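Local atomic coordinates of putative phosphohydrolase (Shewanella amazonensis, PDB entry 3M1T), a protein that is a putative phosphohydrolase or signal transduction protein of unconfirmed function, built around an HDOD domain of the HD phosphodiesterase clan. Residues V113-Q118 and A261-Q266; A158-A161 and D165-L168. All coordinates share one frame; numbering follows the deposited sequence. Where two conformers were deposited one is given.

Contact 1: V113-Q118 and A261-Q266; sequences VAIICQ and AKMHGQ
Ile-115 CD1 comes to the flat carbonyl group of Gln-266 from above its plane, 3.7 Å from carbon C. Gln-266 meets this methyl with CB and backbone C, its extended chain carrying the amide away, and the two side chains cross nearly at a right angle. The other flat group, the imidazole of His-264, points away from 113-118, lies against Glu-112 and stacks on Trp-228.

Ile-115 works as a fork. Its CG1 branch stands beside the backbone N (chi1 -70°), which sends CD1 to the start of helix 266-272, while CG2 meets Met-263, modelled as selenomethionine. There CG2 lies 3.7 Å from Met-263 SE, and a bend at the last torsion (chi3 -58°) brings Met-263 CE to 3.5 Å from Ile-115 CG2; the two side chains slide past each other in opposite directions.

The loop side is shaped by a type II turn from Met-263 to Gln-266, closed by Gln-266 N to Met-263 O at 3.0 Å. Glu-112 OE1 accepts from Gly-265 N. With an alanine in place of Ile-115, both prongs are lost, which would probably open a gap beneath the turn and set the Met-263 methyl free to swing.

No hydrogen bond joins the two segments, so shape and apolar surface carry this join between helix 103-124 and the C-terminal helices, with Glu-112 adding a polar tie at the border.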
ATOM      1  N   VAL A 113       4.654   5.912   0.272  1.00 10.88           N
ATOM      2  CA  VAL A 113       3.835   5.780  -0.923  1.00 10.36           C
ATOM      3  C   VAL A 113       2.362   6.061  -0.607  1.00 11.51           C
ATOM      4  O   VAL A 113       1.686   6.790  -1.332  1.00 11.72           O
ATOM      5  CB  VAL A 113       4.029   4.407  -1.604  1.00 10.88           C
ATOM      6  CG1 VAL A 113       2.946   4.118  -2.680  1.00  9.80           C
ATOM      7  CG2 VAL A 113       5.463   4.268  -2.189  1.00 10.59           C
ATOM      8  N   ALA A 114       1.844   5.470   0.463  1.00 11.59           N
ATOM      9  CA  ALA A 114       0.457   5.693   0.866  1.00 10.82           C
ATOM     10  C   ALA A 114       0.126   7.135   1.127  1.00 11.13           C
ATOM     11  O   ALA A 114      -0.912   7.653   0.703  1.00 10.94           O
ATOM     12  CB  ALA A 114       0.113   4.801   2.104  1.00 10.92           C
ATOM     13  N   ILE A 115       1.031   7.833   1.825  1.00 12.44           N
ATOM     14  CA  ILE A 115       0.821   9.259   2.108  1.00 12.41           C
ATOM     15  C   ILE A 115       0.778  10.104   0.835  1.00 11.58           C
ATOM     16  O   ILE A 115      -0.080  11.015   0.662  1.00 10.62           O
ATOM     17  CB  ILE A 115       1.922   9.776   3.104  1.00 13.57           C
ATOM     18  CG1 ILE A 115       1.705   9.185   4.497  1.00 15.23           C
ATOM     19  CG2 ILE A 115       1.991  11.329   3.082  1.00 16.16           C
ATOM     20  CD1 ILE A 115       2.949   9.397   5.400  1.00 18.80           C
ATOM     21  N   ILE A 116       1.693   9.796  -0.070  1.00 11.02           N
ATOM     22  CA  ILE A 116       1.738  10.457  -1.365  1.00 11.17           C
ATOM     23  C   ILE A 116       0.457  10.190  -2.153  1.00 11.43           C
ATOM     24  O   ILE A 116      -0.194  11.110  -2.645  1.00 11.42           O
ATOM     25  CB  ILE A 116       2.991  10.078  -2.197  1.00 11.00           C
ATOM     26  CG1 ILE A 116       4.287  10.520  -1.506  1.00 11.78           C
ATOM     27  CG2 ILE A 116       2.904  10.701  -3.638  1.00 10.68           C
ATOM     28  CD1 ILE A 116       5.513   9.756  -2.013  1.00 13.47           C
ATOM     29  N   CYS A 117       0.026   8.919  -2.210  1.00 11.20           N
ATOM     30  CA  CYS A 117      -1.207   8.611  -2.927  1.00 10.87           C
ATOM     31  C   CYS A 117      -2.433   9.392  -2.383  1.00 10.77           C
ATOM     32  O   CYS A 117      -3.290   9.849  -3.114  1.00 10.62           O
ATOM     33  CB  CYS A 117      -1.511   7.116  -2.800  1.00 11.67           C
ATOM     34  SG  CYS A 117      -0.483   6.047  -3.799  1.00 14.77           S
ATOM     35  N   GLN A 118      -2.539   9.477  -1.070  0.50 11.20           N
ATOM     36  CA  GLN A 118      -3.617  10.200  -0.435  0.50 12.17           C
ATOM     37  C   GLN A 118      -3.704  11.661  -0.900  0.50 12.43           C
ATOM     38  O   GLN A 118      -4.798  12.200  -1.105  0.50 13.03           O
ATOM     39  CB  GLN A 118      -3.432  10.125   1.084  0.50 12.75           C
ATOM     40  CG  GLN A 118      -4.633  10.539   1.882  0.50 14.93           C
ATOM     41  CD  GLN A 118      -4.464  10.251   3.369  0.50 18.12           C
ATOM     42  OE1 GLN A 118      -3.498  10.698   3.994  0.50 17.63           O
ATOM     43  NE2 GLN A 118      -5.416   9.498   3.943  0.50 16.68           N
ATOM     44  N   ALA A 261       7.201  17.844  -0.075  1.00 11.42           N
ATOM     45  CA  ALA A 261       8.354  18.111   0.770  1.00 12.98           C
ATOM     46  C   ALA A 261       7.942  18.221   2.238  1.00 13.69           C
ATOM     47  O   ALA A 261       8.685  17.788   3.140  1.00 14.43           O
ATOM     48  CB  ALA A 261       9.075  19.403   0.305  1.00 11.79           C
ATOM     49  N   LYS A 262       6.790  18.842   2.502  1.00 14.81           N
ATOM     50  CA  LYS A 262       6.300  18.961   3.883  1.00 15.83           C
ATOM     51  C   LYS A 262       6.097  17.560   4.487  1.00 16.54           C
ATOM     52  O   LYS A 262       6.406  17.323   5.658  1.00 17.30           O
ATOM     53  CB  LYS A 262       4.984  19.772   3.946  1.00 16.17           C
ATOM     54  CG  LYS A 262       5.122  21.296   3.755  1.00 19.48           C
ATOM     55  CD  LYS A 262       3.810  22.039   4.100  1.00 22.46           C
HETATM   56  N   MSE A 263       5.633  16.621   3.683  1.00 16.28           N
HETATM   57  CA  MSE A 263       5.257  15.296   4.214  1.00 16.50           C
HETATM   58  C   MSE A 263       6.357  14.260   4.125  1.00 16.78           C
HETATM   59  O   MSE A 263       6.237  13.157   4.718  1.00 16.42           O
HETATM   60  CB  MSE A 263       4.035  14.807   3.487  1.00 17.67           C
HETATM   61  CG  MSE A 263       2.939  15.846   3.521  1.00 18.42           C
HETATM   62 SE   MSE A 263       1.330  15.001   3.016  0.75 31.67          SE
HETATM   63  CE  MSE A 263       1.850  14.417   1.384  1.00 14.99           C
ATOM     64  N   HIS A 264       7.413  14.578   3.391  1.00 15.51           N
ATOM     65  CA  HIS A 264       8.484  13.632   3.126  1.00 16.03           C
ATOM     66  C   HIS A 264       9.036  13.122   4.447  1.00 16.32           C
ATOM     67  O   HIS A 264       9.377  13.908   5.328  1.00 16.13           O
ATOM     68  CB  HIS A 264       9.642  14.279   2.365  1.00 16.95           C
ATOM     69  CG  HIS A 264      10.773  13.330   2.094  1.00 17.79           C
ATOM     70  ND1 HIS A 264      11.961  13.372   2.787  1.00 23.80           N
ATOM     71  CD2 HIS A 264      10.877  12.295   1.229  1.00 19.43           C
ATOM     72  CE1 HIS A 264      12.759  12.414   2.348  1.00 22.60           C
ATOM     73  NE2 HIS A 264      12.128  11.750   1.401  1.00 21.74           N
ATOM     74  N   GLY A 265       9.106  11.806   4.571  1.00 17.32           N
ATOM     75  CA  GLY A 265       9.638  11.166   5.790  1.00 17.30           C
ATOM     76  C   GLY A 265       8.614  10.743   6.831  1.00 17.60           C
ATOM     77  O   GLY A 265       8.929   9.962   7.737  1.00 18.16           O
ATOM     78  N   GLN A 266       7.406  11.289   6.757  1.00 17.74           N
ATOM     79  CA  GLN A 266       6.358  10.976   7.694  1.00 19.01           C
ATOM     80  C   GLN A 266       5.984   9.499   7.592  1.00 18.91           C
ATOM     81  O   GLN A 266       5.510   8.921   8.574  1.00 17.57           O
ATOM     82  CB  GLN A 266       5.107  11.816   7.431  1.00 19.45           C
ATOM     83  CG  GLN A 266       5.238  13.284   7.812  1.00 24.03           C
ATOM     84  CD  GLN A 266       4.003  14.122   7.481  1.00 26.11           C
ATOM     85  OE1 GLN A 266       2.947  13.614   7.093  1.00 34.59           O
ATOM     86  NE2 GLN A 266       4.149  15.434   7.628  1.00 33.45           N
TER

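Contact 2: A158-A161 and D165-L168; sequences AAVA and DRNL
Val-160 and Arg-166 bring the two segments closest, their CA atoms 5.8 Å apart, where helix 150-161 gives way after a short link to helix 166-174. Asp-165 occupies the N-cap of the second helix, and its backbone is still extended, so the chain turns helical only from Arg-166 onward. The cap is made by its side chain: Leu-168 N donates to Asp-165 OD1 at 2.9 Å, nearly straight at 164°. The amide meets the anti side of the carboxylate, 28° out of its plane.

Across the turn Val-160 does the touching, chiefly through CG2. This methyl stands beside the backbone N while CG1 is anti to it, and it lies 3.6 Å from both CA and CB of Arg-166. The arginine then runs outward and folds back at chi3 (-59°), which carries its head over the valine. Val-160 CG2 therefore sits 4.0 Å from the plane of the guanidinium, over its centre, and Arg-166 NH2 comes 3.9 Å from Val-160 CG1. The side chains cross at about a right angle. With CG2 over the guanidinium face, the in-plane N-H groups are left for other partners. One such bond goes from Arg-166 NH1 to Ser-157 OG, about one turn back on the first helix, which would limit the turning of the head.

This is a short turn joining two successive helices of the HDOD region at the surface, where Val-160 packs against both the base and the head of one arginine. Since that head binds the first helix through Ser-157, its flat face can pack on the valine without costing the charged group its polar partner, while the Asp-165 carboxylate would be expected to favour the positive end of the helix dipole.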
ATOM      1  N   ALA A 158      19.376 -11.706  -8.436  1.00  8.96           N
ATOM      2  CA  ALA A 158      20.703 -11.740  -9.050  1.00  9.09           C
ATOM      3  C   ALA A 158      20.660 -11.229 -10.500  1.00  7.37           C
ATOM      4  O   ALA A 158      21.549 -10.462 -10.923  1.00  8.04           O
ATOM      5  CB  ALA A 158      21.298 -13.172  -8.977  1.00 10.33           C
ATOM      6  N   ALA A 159      19.622 -11.627 -11.239  1.00  6.58           N
ATOM      7  CA  ALA A 159      19.442 -11.176 -12.647  1.00  6.14           C
ATOM      8  C   ALA A 159      19.198  -9.649 -12.691  1.00  5.98           C
ATOM      9  O   ALA A 159      19.735  -8.941 -13.530  1.00  7.28           O
ATOM     10  CB  ALA A 159      18.284 -11.943 -13.359  1.00  5.65           C
ATOM     11  N   VAL A 160      18.378  -9.189 -11.736  1.00  9.15           N
ATOM     12  CA  VAL A 160      18.102  -7.777 -11.621  1.00  9.76           C
ATOM     13  C   VAL A 160      19.347  -6.965 -11.321  1.00  9.56           C
ATOM     14  O   VAL A 160      19.572  -5.873 -11.875  1.00  9.53           O
ATOM     15  CB  VAL A 160      16.957  -7.514 -10.572  1.00  8.48           C
ATOM     16  CG1 VAL A 160      16.899  -6.002 -10.331  1.00 14.85           C
ATOM     17  CG2 VAL A 160      15.671  -8.128 -11.059  1.00  7.88           C
ATOM     18  N   ALA A 161      20.257  -7.532 -10.542  1.00  9.82           N
ATOM     19  CA  ALA A 161      21.525  -6.879 -10.257  1.00 10.32           C
ATOM     20  C   ALA A 161      22.405  -6.699 -11.526  1.00  8.71           C
ATOM     21  O   ALA A 161      23.249  -5.805 -11.604  1.00 12.77           O
ATOM     22  CB  ALA A 161      22.305  -7.664  -9.160  1.00 10.77           C
ATOM     23  N   ASP A 165      14.838  -6.742 -15.838  1.00  9.95           N
ATOM     24  CA  ASP A 165      13.631  -6.165 -15.243  1.00 11.26           C
ATOM     25  C   ASP A 165      13.011  -7.155 -14.307  1.00  9.67           C
ATOM     26  O   ASP A 165      12.670  -8.268 -14.705  1.00 10.64           O
ATOM     27  CB  ASP A 165      12.668  -5.853 -16.373  1.00 12.13           C
ATOM     28  CG  ASP A 165      11.320  -5.251 -15.872  1.00 14.31           C
ATOM     29  OD1 ASP A 165      10.549  -5.925 -15.223  1.00 18.46           O
ATOM     30  OD2 ASP A 165      11.117  -4.057 -16.115  1.00 24.29           O
ATOM     31  N   ARG A 166      12.835  -6.780 -13.045  1.00 10.96           N
ATOM     32  CA  ARG A 166      12.283  -7.687 -12.035  1.00 10.75           C
ATOM     33  C   ARG A 166      10.915  -8.273 -12.416  1.00 11.02           C
ATOM     34  O   ARG A 166      10.673  -9.480 -12.289  1.00 10.97           O
ATOM     35  CB  ARG A 166      12.226  -7.007 -10.650  1.00 11.99           C
ATOM     36  CG  ARG A 166      11.774  -7.905  -9.566  1.00 13.77           C
ATOM     37  CD  ARG A 166      11.935  -7.239  -8.188  1.00 16.18           C
ATOM     38  NE  ARG A 166      13.276  -6.844  -7.841  1.00 17.75           N
ATOM     39  CZ  ARG A 166      14.166  -7.671  -7.308  1.00 15.93           C
ATOM     40  NH1 ARG A 166      13.847  -8.956  -7.151  1.00 20.34           N
ATOM     41  NH2 ARG A 166      15.352  -7.239  -6.989  1.00 17.40           N
ATOM     42  N   ASN A 167       9.998  -7.410 -12.858  1.00 13.01           N
ATOM     43  CA  ASN A 167       8.624  -7.856 -13.181  1.00 13.32           C
ATOM     44  C   ASN A 167       8.593  -8.814 -14.349  1.00 12.12           C
ATOM     45  O   ASN A 167       7.929  -9.832 -14.285  1.00 12.37           O
ATOM     46  CB  ASN A 167       7.710  -6.645 -13.453  1.00 15.01           C
ATOM     47  CG  ASN A 167       7.752  -5.622 -12.320  1.00 17.71           C
ATOM     48  OD1 ASN A 167       7.710  -5.985 -11.162  1.00 24.11           O
ATOM     49  ND2 ASN A 167       7.892  -4.346 -12.664  1.00 22.09           N
ATOM     50  N   LEU A 168       9.416  -8.546 -15.364  1.00 11.46           N
ATOM     51  CA  LEU A 168       9.523  -9.457 -16.486  1.00 11.52           C
ATOM     52  C   LEU A 168      10.153 -10.779 -16.079  1.00 10.26           C
ATOM     53  O   LEU A 168       9.714 -11.839 -16.523  1.00  9.39           O
ATOM     54  CB  LEU A 168      10.273  -8.829 -17.636  1.00 13.01           C
ATOM     55  CG  LEU A 168       9.639  -7.576 -18.272  1.00 16.82           C
ATOM     56  CD1 LEU A 168      10.375  -6.996 -19.479  1.00 16.04           C
ATOM     57  CD2 LEU A 168       8.210  -7.941 -18.676  1.00 16.91           C
TER

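The two contacts share no helix and do not touch: their centres are 27 Å apart and their nearest atoms about 14 Å. Contact 1 joins parts of the chain far apart in sequence, helix 103-124 with the end of helix 256-263 and the start of helix 266-272, and is partly buried, with a buried isoleucine. Contact 2 is local, tying two successive helices across a short turn at the surface, its centre about 22 Å from the chain centre against 12 Å for contact 1. Its segments lie between those of contact 1 along the chain. Neither has a hydrogen bond across its segments; the deeper one packs aliphatic and selenium-bearing groups, the outer one an aliphatic group against a guanidinium face.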